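Local coordinates for protein Uly1 (Catenovulum maritimum, PDB 7DRQ) that is an ulvan lyase of polysaccharide lyase family 24, which probably cleaves the algal polysaccharide ulvan by beta-elimination and binds calcium ions, at residues Tyr40-Ala45 with Thr96-Arg101; Glu106-Ile111 with Leu201-Phe206; Glu133-Asp136 with Asp142-Lys145; Tyr59-Trp64 with Val113-Lys118. All coordinates share one frame; numbering follows the deposited sequence.

Contacts 2 and 4 illustrate how a beta-propeller ties separate sheets together through strands and loops alike. Contact 4 packs strand 59-65, from one antiparallel sheet, against strand 111-115 of another. Contact 2, the two centres about 16 Å apart and its own about 7 Å from the chain's centre, joins the loop leading into strand 111-115 to strand 201-208 of a further sheet. The segments of these two contacts alternate in sequence, and Ile111 O and Thr63 OG1 join them in space. Contact 1, among loops, touches contact 2 through Tyr42, their centres about 12 Å apart. Contact 3, nested in sequence between the segments of contact 2, folds up the long loop between strands 122-126 and 150-152.

Contact 1 (Tyr40-Ala45 with Thr96-Arg101); sequences YAYGNA and TGFEGR
Ala41 and Phe98 are the point of closest backbone approach, their CA atoms 7.1 Å apart, where the loop between strands 39-40 and 53-56 meets a type I' beta turn, Phe98 to Arg101, in the loop between strands 93-94 and 104-105. No hydrogen bond joins the two segments; the contact is made by one phenyl ring. With CG of Phe98 anti to its own nitrogen (chi1 -173°), the ring is carried out toward Tyr40-Ala45, and its CD1-CE1 side does the touching. CD1 lies 3.8 Å from the methyl CB of Ala41. CE1 meets the phenol of Tyr42, 4.0 Å from CE2 and 3.7 Å from OH, with both phenol atoms at the rim of the phenyl group. The two aromatic side chains cross at roughly a right angle. One face of the Phe98 ring carries CG of Glu99, while Val24, Ala27, Arg28 and Val104 also pack against Phe98. Inside the turn, Phe98 N bonds to Arg101 O and Arg101 N to Phe98 O, and Arg101 NH1 donates to Glu99 O over 2.9 Å. Polar bonds thus hold the turn, and the bridge to the other loop is left to van der Waals contact along one side of the Phe98 ring.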
loop_
_atom_site.group_PDB
_atom_site.type_symbol
_atom_site.label_atom_id
_atom_site.label_comp_id
_atom_site.label_asym_id
_atom_site.label_seq_id
_atom_site.Cartn_x
_atom_site.Cartn_y
_atom_site.Cartn_z
ATOM N N TYR A 40 12.920 11.934 10.336
ATOM C CA TYR A 40 11.830 11.460 9.495
ATOM C C TYR A 40 10.596 12.331 9.698
ATOM O O TYR A 40 10.407 12.933 10.758
ATOM C CB TYR A 40 11.514 9.986 9.793
ATOM C CG TYR A 40 11.129 9.708 11.233
ATOM C CD1 TYR A 40 12.100 9.424 12.188
ATOM C CD2 TYR A 40 9.798 9.737 11.637
ATOM C CE1 TYR A 40 11.756 9.164 13.514
ATOM C CE2 TYR A 40 9.442 9.481 12.958
ATOM C CZ TYR A 40 10.427 9.197 13.890
ATOM O OH TYR A 40 10.082 8.945 15.202
ATOM N N ALA A 41 9.759 12.383 8.669
ATOM C CA ALA A 41 8.586 13.246 8.670
ATOM C C ALA A 41 7.307 12.515 9.049
ATOM O O ALA A 41 6.374 13.139 9.573
ATOM C CB ALA A 41 8.411 13.893 7.291
ATOM N N TYR A 42 7.245 11.206 8.822
ATOM C CA TYR A 42 6.029 10.471 9.134
ATOM C C TYR A 42 6.355 9.267 10.000
ATOM O O TYR A 42 6.470 9.401 11.223
ATOM C CB TYR A 42 5.316 10.100 7.834
ATOM C CG TYR A 42 4.928 11.347 7.072
ATOM C CD1 TYR A 42 3.830 12.096 7.458
ATOM C CD2 TYR A 42 5.700 11.806 6.007
ATOM C CE1 TYR A 42 3.486 13.254 6.787
ATOM C CE2 TYR A 42 5.359 12.959 5.320
ATOM C CZ TYR A 42 4.251 13.679 5.716
ATOM O OH TYR A 42 3.907 14.829 5.037
ATOM N N GLY A 43 6.540 8.087 9.385
ATOM C CA GLY A 43 6.973 6.922 10.128
ATOM C C GLY A 43 8.481 6.776 10.103
ATOM O O GLY A 43 9.179 7.416 9.330
ATOM N N ASN A 44 9.001 5.927 10.988
ATOM C CA ASN A 44 10.443 5.731 11.028
ATOM C C ASN A 44 10.896 4.473 10.294
ATOM O O ASN A 44 12.100 4.230 10.209
ATOM C CB ASN A 44 10.948 5.720 12.484
ATOM C CG ASN A 44 10.351 4.610 13.324
ATOM O OD1 ASN A 44 9.720 3.686 12.814
ATOM N ND2 ASN A 44 10.573 4.684 14.641
ATOM N N ALA A 45 9.973 3.700 9.719
ATOM C CA ALA A 45 10.297 2.391 9.142
ATOM C C ALA A 45 9.781 2.332 7.707
ATOM O O ALA A 45 8.579 2.154 7.475
ATOM C CB ALA A 45 9.714 1.267 9.995
ATOM N N THR A 96 14.952 9.960 -1.916
ATOM C CA THR A 96 15.129 11.407 -1.923
ATOM C C THR A 96 14.479 12.083 -0.721
ATOM O O THR A 96 14.506 13.311 -0.628
ATOM C CB THR A 96 14.601 12.009 -3.239
ATOM O OG1 THR A 96 13.220 11.667 -3.431
ATOM C CG2 THR A 96 15.419 11.486 -4.409
ATOM N N GLY A 97 13.917 11.313 0.209
ATOM C CA GLY A 97 13.469 11.874 1.468
ATOM C C GLY A 97 12.234 12.738 1.308
ATOM O O GLY A 97 11.389 12.526 0.425
ATOM N N PHE A 98 12.139 13.746 2.170
ATOM C CA PHE A 98 11.009 14.664 2.126
ATOM C C PHE A 98 11.286 15.746 1.088
ATOM O O PHE A 98 12.127 16.623 1.312
ATOM C CB PHE A 98 10.748 15.288 3.493
ATOM C CG PHE A 98 9.481 16.104 3.532
ATOM C CD1 PHE A 98 8.263 15.493 3.801
ATOM C CD2 PHE A 98 9.501 17.466 3.266
ATOM C CE1 PHE A 98 7.085 16.230 3.825
ATOM C CE2 PHE A 98 8.324 18.213 3.279
ATOM C CZ PHE A 98 7.117 17.596 3.556
ATOM N N GLU A 99 10.581 15.678 -0.042
ATOM C CA GLU A 99 10.685 16.664 -1.120
ATOM C C GLU A 99 12.140 16.980 -1.460
ATOM O O GLU A 99 12.548 18.139 -1.563
ATOM C CB GLU A 99 9.906 17.939 -0.760
ATOM C CG GLU A 99 8.397 17.685 -0.580
ATOM C CD GLU A 99 7.633 18.894 -0.056
ATOM O OE1 GLU A 99 6.423 18.764 0.221
ATOM O OE2 GLU A 99 8.249 19.962 0.096
ATOM N N GLY A 100 12.940 15.927 -1.623
ATOM C CA GLY A 100 14.325 16.066 -2.014
ATOM C C GLY A 100 15.305 16.160 -0.864
ATOM O O GLY A 100 16.511 15.982 -1.081
ATOM N N ARG A 101 14.823 16.435 0.353
ATOM C CA ARG A 101 15.671 16.523 1.541
ATOM C C ARG A 101 15.903 15.103 2.015
ATOM O O ARG A 101 15.172 14.576 2.854
ATOM C CB ARG A 101 15.020 17.376 2.621
ATOM C CG ARG A 101 15.059 18.870 2.322
ATOM C CD ARG A 101 13.994 19.291 1.305
ATOM N NE ARG A 101 13.687 20.717 1.423
ATOM C CZ ARG A 101 12.907 21.390 0.578
ATOM N NH1 ARG A 101 12.345 20.768 -0.450
ATOM N NH2 ARG A 101 12.675 22.688 0.768
#

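Contact 2 (Glu106-Ile111 with Leu201-Phe206); sequences ETHNTI and LTYPTF
His108 and Tyr203 meet through one corner of the imidazole and the phenol end of the tyrosine, where the loop leading into strand 111-115, with its type I turn Glu106-Asn109, packs on strand 201-208 of another propeller sheet. From CB, the His108 side chain sets CG anti to the carbonyl carbon (chi1 -69°), which folds the imidazole back toward Glu106 on one side and lets its other side reach the strand. ND1 donates to Glu106 OE1 over 2.7 Å, on the syn side but tilted out of the carboxylate plane. The backbone N of His108 reaches the same OE1, 3.0 Å away, from above the same face. Across the ring, CD2 lies 3.2 Å from Tyr203 OH, which sits at the imidazole edge, and 4.3 Å from the methyl CG2 of Thr202. The two ring planes are inclined at 47°, an oblique pairing. His129 stacks on the imidazole and Tyr42 meets it edge-to-face. Two waters link the segments: one joins His108 O to Tyr203 N, the other the Thr110 hydroxyl to Pro204 O. An alanine at His108 removes the imidazole, and Glu106 OE1 would probably lose one of its two donors while the Tyr203 phenol loses the ring edge beside it. The carboxylate thus fixes the rotation of the imidazole, and the phenol oxygen lies at its CD2 edge.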
loop_
_atom_site.group_PDB
_atom_site.type_symbol
_atom_site.label_atom_id
_atom_site.label_comp_id
_atom_site.label_asym_id
_atom_site.label_seq_id
_atom_site.Cartn_x
_atom_site.Cartn_y
_atom_site.Cartn_z
ATOM N N GLU A 106 10.994 9.520 4.539
ATOM C CA GLU A 106 9.645 9.807 4.052
ATOM C C GLU A 106 8.953 8.474 3.748
ATOM O O GLU A 106 9.145 7.892 2.679
ATOM C CB GLU A 106 9.755 10.744 2.839
ATOM C CG GLU A 106 8.596 10.870 1.885
ATOM C CD GLU A 106 7.287 11.333 2.498
ATOM O OE1 GLU A 106 6.718 10.558 3.277
ATOM O OE2 GLU A 106 6.784 12.433 2.140
ATOM N N THR A 107 8.153 7.970 4.700
ATOM C CA THR A 107 7.587 6.631 4.550
ATOM C C THR A 107 6.428 6.562 3.558
ATOM O O THR A 107 5.940 5.457 3.300
ATOM C CB THR A 107 7.140 6.054 5.907
ATOM O OG1 THR A 107 6.353 7.013 6.628
ATOM C CG2 THR A 107 8.363 5.639 6.753
ATOM N N HIS A 108 5.968 7.686 2.990
ATOM C CA HIS A 108 5.067 7.567 1.848
ATOM C C HIS A 108 5.769 6.909 0.674
ATOM O O HIS A 108 5.119 6.281 -0.170
ATOM C CB HIS A 108 4.554 8.934 1.385
ATOM C CG HIS A 108 3.615 9.591 2.348
ATOM N ND1 HIS A 108 4.054 10.371 3.399
ATOM C CD2 HIS A 108 2.262 9.602 2.407
ATOM C CE1 HIS A 108 3.008 10.821 4.072
ATOM N NE2 HIS A 108 1.910 10.376 3.485
ATOM N N ASN A 109 7.081 7.089 0.581
ATOM C CA ASN A 109 7.829 6.891 -0.657
ATOM C C ASN A 109 8.310 5.456 -0.804
ATOM O O ASN A 109 9.492 5.193 -1.009
ATOM C CB ASN A 109 9.002 7.862 -0.703
ATOM C CG ASN A 109 8.561 9.286 -0.940
ATOM O OD1 ASN A 109 7.434 9.660 -0.611
ATOM N ND2 ASN A 109 9.461 10.101 -1.492
ATOM N N THR A 110 7.377 4.522 -0.713
ATOM C CA THR A 110 7.694 3.102 -0.746
ATOM C C THR A 110 8.100 2.651 -2.152
ATOM O O THR A 110 7.969 3.373 -3.142
ATOM C CB THR A 110 6.492 2.296 -0.258
ATOM O OG1 THR A 110 5.349 2.632 -1.072
ATOM C CG2 THR A 110 6.209 2.616 1.183
ATOM N N ILE A 111 8.599 1.418 -2.220
ATOM C CA ILE A 111 8.929 0.749 -3.475
ATOM C C ILE A 111 7.923 -0.371 -3.680
ATOM O O ILE A 111 7.977 -1.395 -2.985
ATOM C CB ILE A 111 10.353 0.183 -3.469
ATOM C CG1 ILE A 111 11.376 1.223 -2.990
ATOM C CG2 ILE A 111 10.693 -0.377 -4.861
ATOM C CD1 ILE A 111 12.611 0.559 -2.329
ATOM N N LEU A 201 1.024 11.987 -7.881
ATOM C CA LEU A 201 0.660 10.603 -7.588
ATOM C C LEU A 201 1.375 10.097 -6.334
ATOM O O LEU A 201 2.551 10.403 -6.106
ATOM C CB LEU A 201 0.979 9.697 -8.780
ATOM C CG LEU A 201 0.216 9.951 -10.086
ATOM C CD1 LEU A 201 0.692 9.000 -11.171
ATOM C CD2 LEU A 201 -1.281 9.795 -9.870
ATOM N N THR A 202 0.661 9.289 -5.540
ATOM C CA THR A 202 1.181 8.688 -4.313
ATOM C C THR A 202 0.565 7.299 -4.144
ATOM O O THR A 202 -0.507 7.005 -4.684
ATOM C CB THR A 202 0.862 9.560 -3.081
ATOM O OG1 THR A 202 1.122 10.943 -3.378
ATOM C CG2 THR A 202 1.699 9.135 -1.846
ATOM N N TYR A 203 1.278 6.430 -3.407
ATOM C CA TYR A 203 0.828 5.105 -2.967
ATOM C C TYR A 203 0.667 4.097 -4.096
ATOM O O TYR A 203 -0.461 3.663 -4.370
ATOM C CB TYR A 203 -0.508 5.184 -2.233
ATOM C CG TYR A 203 -0.530 6.041 -1.005
ATOM C CD1 TYR A 203 0.281 5.765 0.088
ATOM C CD2 TYR A 203 -1.381 7.128 -0.937
ATOM C CE1 TYR A 203 0.236 6.565 1.221
ATOM C CE2 TYR A 203 -1.434 7.926 0.177
ATOM C CZ TYR A 203 -0.631 7.645 1.249
ATOM O OH TYR A 203 -0.712 8.467 2.350
ATOM N N PRO A 204 1.750 3.673 -4.751
ATOM C CA PRO A 204 1.626 2.634 -5.793
ATOM C C PRO A 204 1.269 1.290 -5.169
ATOM O O PRO A 204 1.944 0.822 -4.250
ATOM C CB PRO A 204 3.017 2.611 -6.436
ATOM C CG PRO A 204 3.943 3.036 -5.303
ATOM C CD PRO A 204 3.155 4.054 -4.501
ATOM N N THR A 205 0.181 0.686 -5.655
ATOM C CA THR A 205 -0.271 -0.621 -5.190
ATOM C C THR A 205 -0.767 -1.415 -6.388
ATOM O O THR A 205 -1.767 -1.034 -7.003
ATOM C CB THR A 205 -1.380 -0.492 -4.140
ATOM O OG1 THR A 205 -0.893 0.267 -3.030
ATOM C CG2 THR A 205 -1.799 -1.882 -3.635
ATOM N N PHE A 206 -0.075 -2.505 -6.708
ATOM C CA PHE A 206 -0.465 -3.396 -7.787
ATOM C C PHE A 206 -1.424 -4.471 -7.285
ATOM O O PHE A 206 -1.418 -4.847 -6.110
ATOM C CB PHE A 206 0.755 -4.097 -8.394
ATOM C CG PHE A 206 1.787 -3.175 -8.999
ATOM C CD1 PHE A 206 1.671 -2.747 -10.321
ATOM C CD2 PHE A 206 2.928 -2.830 -8.281
ATOM C CE1 PHE A 206 2.649 -1.945 -10.892
ATOM C CE2 PHE A 206 3.908 -2.036 -8.843
ATOM C CZ PHE A 206 3.768 -1.587 -10.157
HETATM O O HOH W 1 4.043 6.684 -2.570
HETATM O O HOH W 2 3.910 0.762 -2.230
#

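Contact 3 (Glu133-Asp136 with Asp142-Lys145); sequences ENTD and DIRK
Glu133 and Arg144 come closest in backbone, their CA atoms 4.1 Å apart, and backbone-centred contacts come first. The carbonyl O of Glu133 receives a CA-H...O contact from Arg144 CA at 3.5 Å and also touches CG of the same arginine, 3.3 Å away.

Apolar packing is supplied by Ile143. With CG1 anti to the backbone nitrogen (chi1 -158°), the branch methyl CG2 is left to face the other segment, where it rests 3.8 Å from Thr135 CB; the same methyl also touches a carbonyl oxygen, Thr135 O. The hydroxyl of Thr135 is engaged elsewhere, with Arg132 N.

Water supplies the polar link between the two sides. One molecule donates to Glu133 OE1 and to Arg144 O and accepts from Lys145 NZ, so carboxylate and ammonium, 4.9 Å apart between OE1 and NZ, are joined through it rather than directly. Lys145 also forms a salt bridge with Glu193.

Within 142-145 itself, Arg144 and Asp142 form a salt bridge. The arginine grips side-on, NE to OD1 and NH2 to OD2, each bond 2.9 Å long and each nitrogen well out of the carboxylate plane. OD1 also accepts the backbone N of Arg144 at 3.0 Å, from the opposite face to NE.

That last bond defines an Asx turn. Here it shapes a propeller loop between strands 122-126 and 150-152, with the Ile143 side chain about 10 Å from a bound calcium ion.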
loop_
_atom_site.group_PDB
_atom_site.type_symbol
_atom_site.label_atom_id
_atom_site.label_comp_id
_atom_site.label_asym_id
_atom_site.label_seq_id
_atom_site.Cartn_x
_atom_site.Cartn_y
_atom_site.Cartn_z
ATOM N N GLU A 133 6.260 18.492 -11.826
ATOM C CA GLU A 133 7.444 19.031 -12.493
ATOM C C GLU A 133 7.993 20.259 -11.776
ATOM O O GLU A 133 9.200 20.519 -11.837
ATOM C CB GLU A 133 7.136 19.355 -13.954
ATOM C CG GLU A 133 6.167 20.499 -14.160
ATOM C CD GLU A 133 5.777 20.623 -15.610
ATOM O OE1 GLU A 133 6.590 20.209 -16.460
ATOM O OE2 GLU A 133 4.666 21.106 -15.899
ATOM N N ASN A 134 7.142 21.013 -11.078
ATOM C CA ASN A 134 7.602 22.193 -10.361
ATOM C C ASN A 134 7.656 21.964 -8.853
ATOM O O ASN A 134 7.582 22.923 -8.079
ATOM C CB ASN A 134 6.733 23.405 -10.708
ATOM C CG ASN A 134 5.306 23.252 -10.245
ATOM O OD1 ASN A 134 4.829 22.139 -10.014
ATOM N ND2 ASN A 134 4.616 24.374 -10.083
ATOM N N THR A 135 7.781 20.711 -8.419
ATOM C CA THR A 135 8.078 20.436 -7.020
ATOM C C THR A 135 9.392 21.110 -6.639
ATOM O O THR A 135 10.376 21.050 -7.379
ATOM C CB THR A 135 8.152 18.920 -6.777
ATOM O OG1 THR A 135 6.833 18.365 -6.812
ATOM C CG2 THR A 135 8.787 18.596 -5.428
ATOM N N ASP A 136 9.397 21.779 -5.487
ATOM C CA ASP A 136 10.547 22.555 -5.042
ATOM C C ASP A 136 11.406 21.666 -4.156
ATOM O O ASP A 136 11.064 21.418 -2.994
ATOM C CB ASP A 136 10.094 23.816 -4.302
ATOM C CG ASP A 136 11.260 24.662 -3.802
ATOM O OD1 ASP A 136 12.425 24.331 -4.098
ATOM O OD2 ASP A 136 11.008 25.678 -3.114
ATOM N N ASP A 142 17.135 17.922 -9.531
ATOM C CA ASP A 142 16.216 18.456 -10.529
ATOM C C ASP A 142 15.138 17.406 -10.783
ATOM O O ASP A 142 15.420 16.337 -11.336
ATOM C CB ASP A 142 16.985 18.806 -11.804
ATOM C CG ASP A 142 16.094 19.235 -12.948
ATOM O OD1 ASP A 142 14.871 19.407 -12.767
ATOM O OD2 ASP A 142 16.639 19.405 -14.058
ATOM N N ILE A 143 13.904 17.710 -10.384
ATOM C CA ILE A 143 12.805 16.750 -10.461
ATOM C C ILE A 143 11.893 17.015 -11.656
ATOM O O ILE A 143 10.867 16.348 -11.808
ATOM C CB ILE A 143 12.008 16.731 -9.146
ATOM C CG1 ILE A 143 11.244 15.416 -8.975
ATOM C CG2 ILE A 143 11.049 17.921 -9.065
ATOM C CD1 ILE A 143 10.591 15.286 -7.594
ATOM N N ARG A 144 12.265 17.949 -12.538
ATOM C CA ARG A 144 11.345 18.360 -13.592
ATOM C C ARG A 144 10.954 17.207 -14.511
ATOM O O ARG A 144 9.814 17.159 -14.989
ATOM C CB ARG A 144 11.966 19.503 -14.389
ATOM C CG ARG A 144 12.027 20.798 -13.597
ATOM C CD ARG A 144 12.757 21.885 -14.372
ATOM N NE ARG A 144 14.181 21.595 -14.491
ATOM C CZ ARG A 144 15.020 22.285 -15.257
ATOM N NH1 ARG A 144 14.573 23.305 -15.976
ATOM N NH2 ARG A 144 16.300 21.955 -15.305
ATOM N N LYS A 145 11.876 16.274 -14.767
ATOM C CA LYS A 145 11.618 15.074 -15.558
ATOM C C LYS A 145 11.809 13.814 -14.721
ATOM O O LYS A 145 12.237 12.772 -15.226
ATOM C CB LYS A 145 12.512 15.042 -16.800
ATOM C CG LYS A 145 12.353 16.270 -17.693
ATOM C CD LYS A 145 10.929 16.397 -18.206
ATOM C CE LYS A 145 10.788 17.561 -19.204
ATOM N NZ LYS A 145 9.377 17.731 -19.630
HETATM O O HOH W 3 8.278 18.384 -16.994
#

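Contact 4 (Tyr59-Trp64 with Val113-Lys118); sequences YVFMTW and VAISPK
Phe61 and Ile115 meet where two blades of the beta-propeller pack face to face, each strand belonging to a different antiparallel sheet. Strands 59-64 and 113-115 run nearly antiparallel, at 157°, but their axes stay 7.8 Å apart; no hydrogen bond joins 59-64 to 113-118, and the contact is made mainly by side chains. Phe61 presents the flat of its ring, and Ile115 crosses it at about a right angle. Its chi1 (-50°) brings CG1 to 3.7 Å from Phe61 CD1, and chi2 then swings the CD1 methyl over the middle of one face. Thr63 and Val113 behave differently: they slide past one another in opposite directions, and the Thr63 methyl CG2 packs 3.6 Å from Val113 CB. The hydroxyl of Thr63 bonds to Ile111 O, just outside the segment. Between the two pairs, CB of Phe61 approaches CG2 of Val113. Replacing Phe61 with a serine takes away the aromatic face, and the Ile115 methyl would probably be left over a gap in the interface between the blades. In the deposited structure that methyl forms a CH-pi contact, with Ile115 CD1 3.6 Å from the centroid of the Phe61 ring and 9° off its normal.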
loop_
_atom_site.group_PDB
_atom_site.type_symbol
_atom_site.label_atom_id
_atom_site.label_comp_id
_atom_site.label_asym_id
_atom_site.label_seq_id
_atom_site.Cartn_x
_atom_site.Cartn_y
_atom_site.Cartn_z
ATOM N N TYR A 59 8.978 -17.829 -6.781
ATOM C CA TYR A 59 9.828 -16.681 -6.494
ATOM C C TYR A 59 9.099 -15.719 -5.575
ATOM O O TYR A 59 7.932 -15.392 -5.815
ATOM C CB TYR A 59 10.230 -15.963 -7.781
ATOM C CG TYR A 59 10.921 -16.841 -8.788
ATOM C CD1 TYR A 59 12.254 -17.197 -8.634
ATOM C CD2 TYR A 59 10.238 -17.301 -9.912
ATOM C CE1 TYR A 59 12.894 -18.004 -9.586
ATOM C CE2 TYR A 59 10.857 -18.096 -10.854
ATOM C CZ TYR A 59 12.178 -18.445 -10.690
ATOM O OH TYR A 59 12.782 -19.238 -11.642
ATOM N N VAL A 60 9.785 -15.262 -4.531
ATOM C CA VAL A 60 9.277 -14.198 -3.671
ATOM C C VAL A 60 10.085 -12.947 -3.969
ATOM O O VAL A 60 11.304 -12.926 -3.749
ATOM C CB VAL A 60 9.385 -14.566 -2.181
ATOM C CG1 VAL A 60 8.694 -13.497 -1.338
ATOM C CG2 VAL A 60 8.761 -15.925 -1.933
ATOM N N PHE A 61 9.416 -11.903 -4.455
ATOM C CA PHE A 61 10.060 -10.636 -4.763
ATOM C C PHE A 61 9.820 -9.659 -3.620
ATOM O O PHE A 61 8.676 -9.474 -3.191
ATOM C CB PHE A 61 9.515 -10.066 -6.075
ATOM C CG PHE A 61 9.885 -10.883 -7.284
ATOM C CD1 PHE A 61 9.114 -11.971 -7.665
ATOM C CD2 PHE A 61 11.007 -10.563 -8.036
ATOM C CE1 PHE A 61 9.450 -12.720 -8.772
ATOM C CE2 PHE A 61 11.346 -11.308 -9.153
ATOM C CZ PHE A 61 10.569 -12.390 -9.519
HETATM N N MSE A 62 10.898 -9.061 -3.109
HETATM C CA MSE A 62 10.805 -8.126 -1.989
HETATM C C MSE A 62 11.640 -6.883 -2.242
HETATM O O MSE A 62 12.795 -6.979 -2.653
HETATM C CB MSE A 62 11.252 -8.803 -0.694
HETATM C CG MSE A 62 10.366 -9.959 -0.297
HETATM SE SE MSE A 62 11.221 -10.965 1.169
HETATM C CE MSE A 62 12.367 -12.157 0.152
ATOM N N THR A 63 11.057 -5.714 -1.992
ATOM C CA THR A 63 11.754 -4.450 -2.165
ATOM C C THR A 63 12.117 -3.860 -0.809
ATOM O O THR A 63 11.505 -4.170 0.212
ATOM C CB THR A 63 10.908 -3.440 -2.941
ATOM O OG1 THR A 63 9.767 -3.073 -2.159
ATOM C CG2 THR A 63 10.448 -4.024 -4.284
ATOM N N TRP A 64 13.111 -2.979 -0.827
ATOM C CA TRP A 64 13.582 -2.283 0.362
ATOM C C TRP A 64 14.586 -1.229 -0.076
ATOM O O TRP A 64 15.230 -1.370 -1.118
ATOM C CB TRP A 64 14.216 -3.254 1.378
ATOM C CG TRP A 64 15.245 -4.227 0.810
ATOM C CD1 TRP A 64 15.001 -5.303 -0.004
ATOM C CD2 TRP A 64 16.656 -4.230 1.054
ATOM N NE1 TRP A 64 16.178 -5.967 -0.283
ATOM C CE2 TRP A 64 17.206 -5.325 0.345
ATOM C CE3 TRP A 64 17.515 -3.410 1.794
ATOM C CZ2 TRP A 64 18.565 -5.608 0.351
ATOM C CZ3 TRP A 64 18.865 -3.703 1.806
ATOM C CH2 TRP A 64 19.380 -4.792 1.094
ATOM N N VAL A 113 6.318 -3.417 -6.029
ATOM C CA VAL A 113 6.795 -4.376 -7.016
ATOM C C VAL A 113 5.617 -5.206 -7.513
ATOM O O VAL A 113 4.689 -5.515 -6.759
ATOM C CB VAL A 113 7.915 -5.290 -6.450
ATOM C CG1 VAL A 113 7.403 -6.099 -5.233
ATOM C CG2 VAL A 113 8.481 -6.208 -7.534
ATOM N N ALA A 114 5.654 -5.558 -8.798
ATOM C CA ALA A 114 4.714 -6.517 -9.359
ATOM C C ALA A 114 5.387 -7.326 -10.460
ATOM O O ALA A 114 6.311 -6.851 -11.128
ATOM C CB ALA A 114 3.469 -5.833 -9.943
ATOM N N ILE A 115 4.893 -8.546 -10.650
ATOM C CA ILE A 115 5.236 -9.399 -11.789
ATOM C C ILE A 115 4.002 -9.526 -12.676
ATOM O O ILE A 115 2.897 -9.741 -12.171
ATOM C CB ILE A 115 5.707 -10.788 -11.315
ATOM C CG1 ILE A 115 6.783 -10.673 -10.229
ATOM C CG2 ILE A 115 6.194 -11.620 -12.499
ATOM C CD1 ILE A 115 8.029 -9.979 -10.681
ATOM N N SER A 116 4.175 -9.378 -13.996
ATOM C CA SER A 116 3.117 -9.800 -14.919
ATOM C C SER A 116 3.171 -11.310 -15.082
ATOM O O SER A 116 4.184 -11.834 -15.545
ATOM C CB SER A 116 3.259 -9.166 -16.291
ATOM O OG SER A 116 2.327 -9.789 -17.190
ATOM N N PRO A 117 2.112 -12.041 -14.742
ATOM C CA PRO A 117 2.127 -13.490 -14.980
ATOM C C PRO A 117 2.036 -13.843 -16.457
ATOM O O PRO A 117 2.216 -15.013 -16.806
ATOM C CB PRO A 117 0.901 -13.990 -14.198
ATOM C CG PRO A 117 0.490 -12.828 -13.319
ATOM C CD PRO A 117 0.870 -11.606 -14.090
ATOM N N LYS A 118 1.782 -12.863 -17.328
ATOM C CA LYS A 118 1.695 -13.135 -18.757
ATOM C C LYS A 118 3.076 -13.152 -19.405
ATOM O O LYS A 118 3.503 -14.180 -19.937
ATOM C CB LYS A 118 0.772 -12.119 -19.427
ATOM C CG LYS A 118 -0.692 -12.383 -19.102
ATOM C CD LYS A 118 -1.581 -11.225 -19.522
ATOM C CE LYS A 118 -3.039 -11.638 -19.536
ATOM N NZ LYS A 118 -3.195 -13.088 -19.244
#